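Local coordinates for protein 5,10-methylenetetrahydromethanopterin reductase (Methanopyrus kandleri, PDB 1EZW) that catalyses the reversible, coenzyme F420-dependent reduction of methylene-tetrahydromethanopterin to methyl-tetrahydromethanopterin in methanogenesis from carbon dioxide, at residues 83-88 with 164-169; 196-201 with 228-233; 262-267 with 296-301. One frame throughout, in Å; residues are numbered along the deposited sequence.

Interaction 1 (83-88 with 164-169); sequences LDWISG and RSIQGS
The side chains of D84 and Q167 cross at about a right angle, while the carboxylate and amide planes are turned 31° apart, and three hydrogen bonds converge on the acid. CG of D84 stands anti to its backbone N (chi1 -164°), and its OD1 takes two consecutive peptide N-H groups: that of Q167, at 2.8 Å from N to OD1, comes nearly along the C-O axis, while I166 N, 2.7 Å from OD1, lies on the anti side, out of the carboxylate plane. OD2 is met on its syn side, also out of that plane, by NE2 of Q167 at 2.8 Å, and A91 N is a further donor. Such a grip should fix the carboxylate's rotation and favour its ionised form.

Beside it, I166 lies obliquely to W85: its CD1 rests 3.6 Å from W85 O and 3.7 Å from G88 CA, and CG1 is 4.2 Å from W85 CD1. K24 of a second subunit bonds W85 O and makes a cation-pi contact with the indole, and Y43 of a third meets its ring. The contact joins the loop before strand 173-176 to the Schellman motif, with G88 at positive phi, that ends helix 73-86 of the TIM barrel.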
ATOM      1  N   LEU A  83       5.241   3.844  12.923  1.00 14.95           N
ATOM      2  CA  LEU A  83       5.877   4.196  11.650  1.00 14.06           C
ATOM      3  C   LEU A  83       7.126   3.341  11.483  1.00 14.82           C
ATOM      4  O   LEU A  83       7.388   2.849  10.385  1.00 14.24           O
ATOM      5  CB  LEU A  83       6.297   5.650  11.638  1.00 14.28           C
ATOM      6  CG  LEU A  83       6.989   6.143  10.359  1.00 17.05           C
ATOM      7  CD1 LEU A  83       6.107   5.899   9.113  1.00 17.84           C
ATOM      8  CD2 LEU A  83       7.225   7.645  10.495  1.00 18.35           C
ATOM      9  N   ASP A  84       7.924   3.160  12.544  1.00 13.85           N
ATOM     10  CA  ASP A  84       9.138   2.339  12.399  1.00 14.34           C
ATOM     11  C   ASP A  84       8.816   0.887  12.015  1.00 15.17           C
ATOM     12  O   ASP A  84       9.462   0.283  11.146  1.00 15.12           O
ATOM     13  CB  ASP A  84       9.923   2.305  13.718  1.00 14.18           C
ATOM     14  CG  ASP A  84      11.334   1.825  13.518  1.00 16.91           C
ATOM     15  OD1 ASP A  84      11.740   0.864  14.201  1.00 16.57           O
ATOM     16  OD2 ASP A  84      12.015   2.430  12.641  1.00 15.07           O
ATOM     17  N   TRP A  85       7.821   0.308  12.676  1.00 14.10           N
ATOM     18  CA  TRP A  85       7.470  -1.068  12.392  1.00 13.84           C
ATOM     19  C   TRP A  85       6.946  -1.206  10.946  1.00 13.44           C
ATOM     20  O   TRP A  85       7.388  -2.079  10.173  1.00 14.16           O
ATOM     21  CB  TRP A  85       6.404  -1.545  13.401  1.00 13.90           C
ATOM     22  CG  TRP A  85       6.192  -3.030  13.320  1.00 13.59           C
ATOM     23  CD1 TRP A  85       6.781  -4.002  14.119  1.00 15.07           C
ATOM     24  CD2 TRP A  85       5.362  -3.720  12.384  1.00 14.55           C
ATOM     25  NE1 TRP A  85       6.351  -5.258  13.715  1.00 15.82           N
ATOM     26  CE2 TRP A  85       5.487  -5.110  12.658  1.00 14.28           C
ATOM     27  CE3 TRP A  85       4.528  -3.308  11.328  1.00 14.39           C
ATOM     28  CZ2 TRP A  85       4.799  -6.087  11.913  1.00 15.44           C
ATOM     29  CZ3 TRP A  85       3.859  -4.278  10.581  1.00 14.49           C
ATOM     30  CH2 TRP A  85       3.994  -5.651  10.875  1.00 15.37           C
ATOM     31  N   ILE A  86       5.978  -0.376  10.575  1.00 12.39           N
ATOM     32  CA  ILE A  86       5.435  -0.459   9.228  1.00 12.02           C
ATOM     33  C   ILE A  86       6.471  -0.237   8.121  1.00 12.97           C
ATOM     34  O   ILE A  86       6.416  -0.890   7.083  1.00 14.67           O
ATOM     35  CB  ILE A  86       4.268   0.544   9.075  1.00 13.25           C
ATOM     36  CG1 ILE A  86       3.113   0.060   9.984  1.00 14.69           C
ATOM     37  CG2 ILE A  86       3.756   0.538   7.621  1.00 13.88           C
ATOM     38  CD1 ILE A  86       1.941   1.039  10.082  1.00 14.87           C
ATOM     39  N   SER A  87       7.448   0.656   8.374  1.00 12.53           N
ATOM     40  CA  SER A  87       8.479   0.968   7.383  1.00 13.18           C
ATOM     41  C   SER A  87       9.645  -0.023   7.406  1.00 13.78           C
ATOM     42  O   SER A  87      10.569   0.142   6.612  1.00 14.61           O
ATOM     43  CB  SER A  87       9.037   2.379   7.590  1.00 13.58           C
ATOM     44  OG  SER A  87       9.787   2.426   8.813  1.00 13.67           O
ATOM     45  N   GLY A  88       9.616  -1.034   8.265  1.00 14.43           N
ATOM     46  CA  GLY A  88      10.739  -1.994   8.276  1.00 16.49           C
ATOM     47  C   GLY A  88      12.012  -1.406   8.903  1.00 17.21           C
ATOM     48  O   GLY A  88      13.143  -1.761   8.521  1.00 17.12           O
ATOM     49  N   ARG A 164       5.863  -2.695  19.537  1.00 19.14           N
ATOM     50  CA  ARG A 164       7.297  -2.757  19.399  1.00 20.34           C
ATOM     51  C   ARG A 164       7.720  -2.170  18.053  1.00 19.45           C
ATOM     52  O   ARG A 164       7.081  -2.390  17.014  1.00 17.94           O
ATOM     53  CB  ARG A 164       7.814  -4.189  19.509  1.00 23.60           C
ATOM     54  CG  ARG A 164       7.802  -4.734  20.963  1.00 26.99           C
ATOM     55  CD  ARG A 164       8.786  -3.966  21.864  1.00 32.17           C
ATOM     56  NE  ARG A 164       8.787  -4.500  23.235  1.00 33.46           N
ATOM     57  CZ  ARG A 164       7.857  -4.243  24.151  1.00 35.44           C
ATOM     58  NH1 ARG A 164       7.935  -4.784  25.380  1.00 37.30           N
ATOM     59  NH2 ARG A 164       6.875  -3.407  23.869  1.00 35.64           N
ATOM     60  N   SER A 165       8.822  -1.424  18.081  1.00 18.93           N
ATOM     61  CA  SER A 165       9.399  -0.871  16.864  1.00 17.51           C
ATOM     62  C   SER A 165      10.393  -1.909  16.339  1.00 19.05           C
ATOM     63  O   SER A 165      10.479  -3.007  16.884  1.00 20.77           O
ATOM     64  CB  SER A 165      10.171   0.419  17.185  1.00 17.17           C
ATOM     65  OG  SER A 165      11.256   0.129  18.080  1.00 17.11           O
ATOM     66  N   ILE A 166      11.152  -1.567  15.310  0.70 17.58           N
ATOM     67  CA  ILE A 166      12.168  -2.494  14.808  0.70 18.14           C
ATOM     68  C   ILE A 166      13.550  -2.009  15.233  0.70 19.21           C
ATOM     69  O   ILE A 166      14.370  -2.802  15.715  0.70 19.12           O
ATOM     70  CB  ILE A 166      12.016  -2.632  13.290  0.70 17.35           C
ATOM     71  CG1 ILE A 166      10.784  -3.501  13.044  0.70 15.78           C
ATOM     72  CG2 ILE A 166      13.301  -3.246  12.616  0.70 16.18           C
ATOM     73  CD1 ILE A 166      10.339  -3.513  11.662  0.70 15.28           C
ATOM     74  N   GLN A 167      13.805  -0.709  15.118  1.00 19.33           N
ATOM     75  CA  GLN A 167      15.124  -0.188  15.519  1.00 19.95           C
ATOM     76  C   GLN A 167      15.236   0.028  17.022  1.00 21.10           C
ATOM     77  O   GLN A 167      16.349   0.246  17.517  1.00 20.71           O
ATOM     78  CB  GLN A 167      15.402   1.174  14.901  1.00 20.08           C
ATOM     79  CG  GLN A 167      15.362   1.221  13.413  1.00 21.71           C
ATOM     80  CD  GLN A 167      15.676   2.625  12.933  1.00 24.04           C
ATOM     81  OE1 GLN A 167      16.848   3.020  12.855  1.00 26.54           O
ATOM     82  NE2 GLN A 167      14.633   3.415  12.654  1.00 18.02           N
ATOM     83  N   GLY A 168      14.114   0.005  17.747  1.00 20.47           N
ATOM     84  CA  GLY A 168      14.194   0.285  19.186  1.00 21.11           C
ATOM     85  C   GLY A 168      14.875   1.636  19.463  1.00 21.81           C
ATOM     86  O   GLY A 168      14.587   2.640  18.804  1.00 20.30           O
ATOM     87  N   SER A 169      15.765   1.698  20.451  0.70 22.84           N
ATOM     88  CA  SER A 169      16.413   2.967  20.729  0.70 23.47           C
ATOM     89  C   SER A 169      17.418   3.435  19.670  0.70 23.84           C
ATOM     90  O   SER A 169      17.991   4.516  19.813  0.70 25.66           O
ATOM     91  CB  SER A 169      17.059   2.944  22.122  0.70 25.66           C
ATOM     92  OG  SER A 169      18.012   1.918  22.186  0.70 24.88           O
TER

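Interaction 2 (196-201 with 228-233); sequences NASNPK and AYTCFS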
ATOM      1  N   ASN A 196      16.959  25.642  10.607  0.65 23.94           N
ATOM      2  CA  ASN A 196      16.297  26.345   9.525  0.65 25.52           C
ATOM      3  C   ASN A 196      17.239  27.446   9.054  0.65 25.33           C
ATOM      4  O   ASN A 196      17.227  28.553   9.604  0.65 25.36           O
ATOM      5  CB  ASN A 196      14.983  26.975  10.007  0.65 28.92           C
ATOM      6  CG  ASN A 196      13.831  25.978  10.046  0.65 32.85           C
ATOM      7  OD1 ASN A 196      12.781  26.244  10.632  0.65 36.92           O
ATOM      8  ND2 ASN A 196      14.009  24.846   9.396  0.65 33.71           N
ATOM      9  N   ALA A 197      18.081  27.112   8.082  1.00 23.81           N
ATOM     10  CA  ALA A 197      19.017  28.095   7.511  1.00 24.00           C
ATOM     11  C   ALA A 197      19.596  27.517   6.247  1.00 24.08           C
ATOM     12  O   ALA A 197      19.674  26.294   6.105  1.00 23.59           O
ATOM     13  CB  ALA A 197      20.157  28.400   8.538  1.00 22.55           C
ATOM     14  N   SER A 198      20.069  28.391   5.348  1.00 23.06           N
ATOM     15  CA  SER A 198      20.609  27.946   4.075  1.00 22.76           C
ATOM     16  C   SER A 198      21.984  28.534   3.723  1.00 24.12           C
ATOM     17  O   SER A 198      22.482  28.302   2.625  1.00 24.70           O
ATOM     18  CB  SER A 198      19.610  28.336   2.959  1.00 24.83           C
ATOM     19  OG  SER A 198      18.297  27.852   3.264  1.00 25.35           O
ATOM     20  N   ASN A 199      22.604  29.233   4.664  1.00 22.97           N
ATOM     21  CA  ASN A 199      23.872  29.926   4.344  1.00 24.75           C
ATOM     22  C   ASN A 199      25.003  29.574   5.330  1.00 24.51           C
ATOM     23  O   ASN A 199      24.763  29.337   6.510  1.00 24.13           O
ATOM     24  CB  ASN A 199      23.532  31.426   4.325  1.00 24.81           C
ATOM     25  CG  ASN A 199      24.701  32.305   3.882  1.00 28.48           C
ATOM     26  OD1 ASN A 199      25.652  32.530   4.644  1.00 27.39           O
ATOM     27  ND2 ASN A 199      24.635  32.800   2.656  1.00 26.92           N
ATOM     28  N   PRO A 200      26.256  29.483   4.841  1.00 24.46           N
ATOM     29  CA  PRO A 200      27.389  29.152   5.702  1.00 25.36           C
ATOM     30  C   PRO A 200      27.494  29.999   6.969  1.00 26.35           C
ATOM     31  O   PRO A 200      27.869  29.468   8.015  1.00 26.55           O
ATOM     32  CB  PRO A 200      28.595  29.344   4.765  1.00 25.47           C
ATOM     33  CG  PRO A 200      28.004  28.894   3.421  1.00 25.75           C
ATOM     34  CD  PRO A 200      26.714  29.696   3.454  1.00 25.02           C
ATOM     35  N   LYS A 201      27.146  31.283   6.888  1.00 27.52           N
ATOM     36  CA  LYS A 201      27.259  32.155   8.059  1.00 29.20           C
ATOM     37  C   LYS A 201      26.370  31.736   9.218  1.00 28.92           C
ATOM     38  O   LYS A 201      26.703  31.944  10.392  1.00 29.18           O
ATOM     39  CB  LYS A 201      26.983  33.616   7.673  1.00 31.75           C
ATOM     40  CG  LYS A 201      28.139  34.187   6.835  1.00 33.37           C
ATOM     41  CD  LYS A 201      28.055  35.709   6.682  1.00 36.68           C
ATOM     42  CE  LYS A 201      27.001  36.154   5.716  1.00 36.57           C
ATOM     43  NZ  LYS A 201      27.297  35.737   4.315  1.00 36.92           N
ATOM     44  N   ALA A 228      20.833  21.015   7.510  1.00 19.58           N
ATOM     45  CA  ALA A 228      20.359  22.319   7.116  1.00 19.87           C
ATOM     46  C   ALA A 228      18.988  22.188   6.462  1.00 19.60           C
ATOM     47  O   ALA A 228      18.881  21.556   5.420  1.00 18.68           O
ATOM     48  CB  ALA A 228      21.346  22.944   6.094  1.00 20.35           C
ATOM     49  N   TYR A 229      17.961  22.736   7.101  0.55 19.64           N
ATOM     50  CA  TYR A 229      16.607  22.718   6.542  0.55 21.05           C
ATOM     51  C   TYR A 229      16.596  23.971   5.653  0.55 22.10           C
ATOM     52  O   TYR A 229      16.366  25.089   6.132  0.55 21.83           O
ATOM     53  CB  TYR A 229      15.584  22.826   7.687  0.55 22.23           C
ATOM     54  CG  TYR A 229      14.849  21.532   8.043  0.55 23.99           C
ATOM     55  CD1 TYR A 229      15.409  20.276   7.793  0.55 24.97           C
ATOM     56  CD2 TYR A 229      13.617  21.582   8.688  0.55 24.77           C
ATOM     57  CE1 TYR A 229      14.742  19.087   8.189  0.55 26.85           C
ATOM     58  CE2 TYR A 229      12.951  20.421   9.084  0.55 25.95           C
ATOM     59  CZ  TYR A 229      13.514  19.182   8.835  0.55 26.62           C
ATOM     60  OH  TYR A 229      12.856  18.045   9.273  0.55 26.97           O
ATOM     61  N   THR A 230      16.832  23.777   4.355  1.00 20.69           N
ATOM     62  CA  THR A 230      16.945  24.892   3.412  1.00 22.04           C
ATOM     63  C   THR A 230      15.748  25.286   2.574  1.00 23.37           C
ATOM     64  O   THR A 230      14.765  24.544   2.466  1.00 23.33           O
ATOM     65  CB  THR A 230      18.071  24.609   2.391  1.00 20.59           C
ATOM     66  OG1 THR A 230      17.614  23.642   1.418  1.00 20.35           O
ATOM     67  CG2 THR A 230      19.321  24.041   3.096  1.00 21.39           C
ATOM     68  N   CYS A 231      15.819  26.502   2.042  1.00 23.13           N
ATOM     69  CA  CYS A 231      14.883  26.978   1.033  1.00 23.09           C
ATOM     70  C   CYS A 231      15.757  26.585  -0.170  1.00 23.84           C
ATOM     71  O   CYS A 231      16.889  27.083  -0.324  1.00 23.35           O
ATOM     72  CB  CYS A 231      14.705  28.485   1.096  1.00 24.87           C
ATOM     73  SG  CYS A 231      13.892  29.107  -0.361  1.00 27.10           S
ATOM     74  N   PHE A 232      15.262  25.704  -1.040  1.00 21.07           N
ATOM     75  CA  PHE A 232      16.124  25.190  -2.097  1.00 21.85           C
ATOM     76  C   PHE A 232      15.448  25.302  -3.442  1.00 22.65           C
ATOM     77  O   PHE A 232      14.239  25.030  -3.551  1.00 23.48           O
ATOM     78  CB  PHE A 232      16.391  23.709  -1.766  1.00 21.12           C
ATOM     79  CG  PHE A 232      17.459  23.060  -2.561  1.00 20.99           C
ATOM     80  CD1 PHE A 232      18.720  22.866  -2.006  1.00 20.48           C
ATOM     81  CD2 PHE A 232      17.182  22.527  -3.811  1.00 20.91           C
ATOM     82  CE1 PHE A 232      19.698  22.129  -2.690  1.00 22.15           C
ATOM     83  CE2 PHE A 232      18.152  21.793  -4.509  1.00 21.29           C
ATOM     84  CZ  PHE A 232      19.396  21.591  -3.955  1.00 22.39           C
ATOM     85  N   SER A 233      16.203  25.695  -4.470  1.00 22.28           N
ATOM     86  CA  SER A 233      15.583  25.777  -5.799  1.00 24.21           C
ATOM     87  C   SER A 233      16.601  25.495  -6.884  1.00 23.67           C
ATOM     88  O   SER A 233      17.585  26.240  -7.034  1.00 24.61           O
ATOM     89  CB  SER A 233      14.927  27.140  -6.022  1.00 25.00           C
ATOM     90  OG  SER A 233      14.075  27.094  -7.185  1.00 26.15           O
TER
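N196 and Y229 lie at the C-terminal ends of neighbouring parallel strands in the barrel sheet, and the contact joins the C-terminal ends of the two strands of the beta-alpha-beta unit formed by strand 192-196, helix 200-216 and strand 225-229. Two hydrogen bonds link the segments. The straighter one runs from C231 N to S198 OG, 3.1 Å long with an N-H...O angle of 162°; S198 OG stands anti to the carbonyl carbon, beside the backbone N. The other, from A197 N to Y229 O, is weak at 3.3 Å and 128°.

Van der Waals contacts fill in around them. S198 OG also sits 3.4 Å from T230 CB, so this hydroxyl packs against T230 while it accepts from the next residue. The methyl CG2 of T230 and CB of A228 both approach A197 O, the latter at 3.7 Å. The hydroxyl of T230 is engaged by V323 O on the adjoining barrel strand, and F203 of helix 200-216 touches both A197 and A228.

Polar and aromatic groups meet at N196, whose amide plane is inclined only 26° to the phenol ring of Y229 as the two side chains cross. The rings of Y229 and W35 meet edge-to-face, whereas the amide of N196 comes to the edge of the Y229 ring, ND2 lying 3.4 Å from Y229 CD2 and 3.1 Å from Y229 CB.

Interaction 3 (262-267 with 296-301); sequences ERHGID and EAFSIA
A Schellman motif ends helix 258-263, and the residues around that turn, H264 and I266, pack against the last turn of helix 292-298. G265, at positive phi, is the C-prime residue of the motif, with its N bonded to E262 O. The CB atoms of H264 and A297 meet at 3.4 Å. A chi1 of -66° sets CG of H264 anti to the carbonyl carbon, where it too lies 3.4 Å from A297 CB. The carbonyl of A297 lies over one face of the imidazole, offset toward the rim, while CG of R263 lies over the opposite face, likewise offset toward the rim.

F298 completes the apolar side. The H264 and F298 rings are set obliquely, their centroids 5.2 Å apart and planes inclined at 67°, with H264 CD2 3.8 Å from F298 CE2. I266 meets a neighbouring part of the phenyl rim, CG1 at 3.9 Å from F298 CE1, on the same side of the ring as H264, and A297 CB stands over the centre of that face. These helices belong to the segment inserted between the seventh and eighth strands of the TIM barrel, and the contact joins two of them, with I252 and V253 of helix 238-254 also against F298.

Both ring nitrogens of H264 have polar partners. ND1 is 2.8 Å from a water in the plane of the ring. In the conformer given, that water donates to E296 OE1 at 2.7 Å; since E296 has two conformers, this link is doubtful as a permanent one. NE2 bonds D202 OD1, which also forms a salt bridge with R263. An alanine in place of H264 would probably cost the water and D202 their bonds to the ring, leaving D202 OD1 with R263, and open a gap beside F298 CE2.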
ATOM      1  N   GLU A 262      21.023  41.445  10.060  1.00 40.83           N
ATOM      2  CA  GLU A 262      22.307  42.123  10.185  1.00 40.18           C
ATOM      3  C   GLU A 262      23.417  41.209   9.694  1.00 38.52           C
ATOM      4  O   GLU A 262      24.297  41.635   8.938  1.00 38.57           O
ATOM      5  CB  GLU A 262      22.570  42.493  11.647  1.00 42.41           C
ATOM      6  CG  GLU A 262      23.918  43.154  11.874  1.00 47.09           C
ATOM      7  CD  GLU A 262      24.189  43.445  13.346  1.00 50.15           C
ATOM      8  OE1 GLU A 262      24.169  42.494  14.166  1.00 52.16           O
ATOM      9  OE2 GLU A 262      24.434  44.623  13.684  1.00 52.06           O
ATOM     10  N   ARG A 263      23.376  39.954  10.136  1.00 36.64           N
ATOM     11  CA  ARG A 263      24.363  38.943   9.742  1.00 35.47           C
ATOM     12  C   ARG A 263      24.535  38.839   8.224  1.00 34.28           C
ATOM     13  O   ARG A 263      25.645  38.661   7.725  1.00 34.01           O
ATOM     14  CB  ARG A 263      23.933  37.558  10.288  1.00 36.45           C
ATOM     15  CG  ARG A 263      24.752  36.354   9.808  1.00 37.24           C
ATOM     16  CD  ARG A 263      24.079  35.039  10.259  1.00 38.18           C
ATOM     17  NE  ARG A 263      23.964  34.997  11.711  1.00 37.78           N
ATOM     18  CZ  ARG A 263      23.143  34.206  12.395  1.00 38.26           C
ATOM     19  NH1 ARG A 263      23.141  34.271  13.715  1.00 37.66           N
ATOM     20  NH2 ARG A 263      22.321  33.358  11.775  1.00 36.89           N
ATOM     21  N   HIS A 264      23.429  38.959   7.497  1.00 33.25           N
ATOM     22  CA  HIS A 264      23.448  38.802   6.052  1.00 33.73           C
ATOM     23  C   HIS A 264      23.440  40.129   5.302  1.00 34.30           C
ATOM     24  O   HIS A 264      23.256  40.162   4.090  1.00 33.99           O
ATOM     25  CB  HIS A 264      22.262  37.898   5.629  1.00 32.29           C
ATOM     26  CG  HIS A 264      22.378  36.482   6.134  1.00 30.29           C
ATOM     27  ND1 HIS A 264      23.312  35.592   5.645  1.00 29.22           N
ATOM     28  CD2 HIS A 264      21.766  35.847   7.166  1.00 30.06           C
ATOM     29  CE1 HIS A 264      23.277  34.475   6.354  1.00 28.79           C
ATOM     30  NE2 HIS A 264      22.346  34.604   7.285  1.00 28.45           N
ATOM     31  N   GLY A 265      23.661  41.212   6.046  1.00 36.24           N
ATOM     32  CA  GLY A 265      23.705  42.544   5.460  1.00 37.56           C
ATOM     33  C   GLY A 265      22.467  42.871   4.661  1.00 39.07           C
ATOM     34  O   GLY A 265      22.549  43.470   3.580  1.00 38.54           O
ATOM     35  N   ILE A 266      21.312  42.492   5.194  1.00 40.35           N
ATOM     36  CA  ILE A 266      20.057  42.722   4.497  1.00 43.14           C
ATOM     37  C   ILE A 266      19.519  44.143   4.601  1.00 45.49           C
ATOM     38  O   ILE A 266      19.576  44.758   5.660  1.00 46.28           O
ATOM     39  CB  ILE A 266      18.967  41.752   5.000  1.00 42.09           C
ATOM     40  CG1 ILE A 266      19.402  40.307   4.728  1.00 41.44           C
ATOM     41  CG2 ILE A 266      17.656  42.024   4.297  1.00 41.62           C
ATOM     42  CD1 ILE A 266      19.597  39.972   3.239  1.00 40.40           C
ATOM     43  N   ASP A 267      18.987  44.640   3.489  1.00 47.27           N
ATOM     44  CA  ASP A 267      18.401  45.978   3.424  1.00 50.53           C
ATOM     45  C   ASP A 267      17.206  45.938   4.376  1.00 52.23           C
ATOM     46  O   ASP A 267      16.107  45.532   3.989  1.00 52.90           O
ATOM     47  CB  ASP A 267      17.923  46.269   1.991  1.00 50.34           C
ATOM     48  CG  ASP A 267      17.430  47.693   1.803  1.00 51.01           C
ATOM     49  OD1 ASP A 267      16.752  48.215   2.710  1.00 50.50           O
ATOM     50  OD2 ASP A 267      17.697  48.276   0.723  1.00 51.18           O
ATOM     51  N   GLU A 296      20.630  35.100  -1.687  0.70 29.66           N
ATOM     52  CA  GLU A 296      21.904  34.475  -1.322  0.70 28.99           C
ATOM     53  C   GLU A 296      21.917  34.122   0.169  0.70 27.93           C
ATOM     54  O   GLU A 296      22.489  33.118   0.594  0.70 27.14           O
ATOM     55  CB  GLU A 296      23.051  35.454  -1.640  0.70 29.40           C
ATOM     56  CG  GLU A 296      24.481  34.964  -1.423  0.70 29.60           C
ATOM     57  CD  GLU A 296      24.841  34.727   0.026  0.70 30.23           C
ATOM     58  OE1 GLU A 296      24.311  35.425   0.922  0.70 30.57           O
ATOM     59  OE2 GLU A 296      25.688  33.847   0.264  0.70 30.34           O
ATOM     60  N   ALA A 297      21.281  34.950   0.975  1.00 27.88           N
ATOM     61  CA  ALA A 297      21.280  34.693   2.389  1.00 27.93           C
ATOM     62  C   ALA A 297      20.341  33.576   2.830  1.00 27.68           C
ATOM     63  O   ALA A 297      20.684  32.775   3.710  1.00 25.91           O
ATOM     64  CB  ALA A 297      20.901  35.963   3.130  1.00 29.01           C
ATOM     65  N   PHE A 298      19.176  33.522   2.191  1.00 27.84           N
ATOM     66  CA  PHE A 298      18.148  32.611   2.667  1.00 28.28           C
ATOM     67  C   PHE A 298      17.718  31.447   1.805  1.00 28.11           C
ATOM     68  O   PHE A 298      16.673  30.856   2.069  1.00 29.10           O
ATOM     69  CB  PHE A 298      16.927  33.455   3.054  1.00 28.94           C
ATOM     70  CG  PHE A 298      17.253  34.561   4.051  1.00 31.56           C
ATOM     71  CD1 PHE A 298      17.051  35.908   3.726  1.00 31.75           C
ATOM     72  CD2 PHE A 298      17.798  34.248   5.290  1.00 31.52           C
ATOM     73  CE1 PHE A 298      17.405  36.920   4.635  1.00 31.78           C
ATOM     74  CE2 PHE A 298      18.155  35.247   6.204  1.00 33.60           C
ATOM     75  CZ  PHE A 298      17.954  36.589   5.869  1.00 31.57           C
ATOM     76  N   SER A 299      18.514  31.098   0.810  1.00 27.17           N
ATOM     77  CA  SER A 299      18.160  29.964  -0.047  1.00 25.93           C
ATOM     78  C   SER A 299      19.418  29.470  -0.726  1.00 26.45           C
ATOM     79  O   SER A 299      20.480  30.147  -0.704  1.00 25.16           O
ATOM     80  CB  SER A 299      17.159  30.381  -1.138  1.00 26.52           C
ATOM     81  OG  SER A 299      17.798  31.079  -2.215  1.00 26.61           O
ATOM     82  N   ILE A 300      19.308  28.273  -1.289  1.00 24.30           N
ATOM     83  CA  ILE A 300      20.356  27.684  -2.103  1.00 24.88           C
ATOM     84  C   ILE A 300      19.608  27.608  -3.425  1.00 26.15           C
ATOM     85  O   ILE A 300      18.720  26.764  -3.616  1.00 24.35           O
ATOM     86  CB  ILE A 300      20.751  26.282  -1.647  1.00 26.79           C
ATOM     87  CG1 ILE A 300      21.470  26.345  -0.303  1.00 27.93           C
ATOM     88  CG2 ILE A 300      21.693  25.643  -2.656  1.00 24.91           C
ATOM     89  CD1 ILE A 300      21.804  24.957   0.199  1.00 28.45           C
ATOM     90  N   ALA A 301      19.945  28.505  -4.348  1.00 25.20           N
ATOM     91  CA  ALA A 301      19.247  28.532  -5.626  1.00 24.70           C
ATOM     92  C   ALA A 301      20.127  28.706  -6.867  1.00 26.98           C
ATOM     93  O   ALA A 301      21.132  29.430  -6.841  1.00 27.28           O
ATOM     94  CB  ALA A 301      18.180  29.641  -5.595  1.00 24.96           C
TER
HETATM   95  O   HOH W   1      24.817  36.343   3.400  1.00 31.93           O

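How the interactions relate
From the N terminus, interaction 1 comes first, closing a loop of 75 residues between the end of helix 73-86 and the approach to strand 173-176. Interaction 2 follows and closes a beta-alpha-beta crossover of 26 residues, and interaction 3 then closes a mostly helical excursion of 28. The three loops run in series, neither nesting nor crossing. Interaction 1 stands apart, across the chain's centre and about 12 Å from interaction 2 at the nearest atoms. Interactions 2 and 3 touch: strands 232-234 and 300-302 pair in parallel, with probable hydrogen bonds C231 O to I300 N and S233 N to I300 O, so that the chain leaving barrel strand 225-229 is tied to the end of helix 292-298.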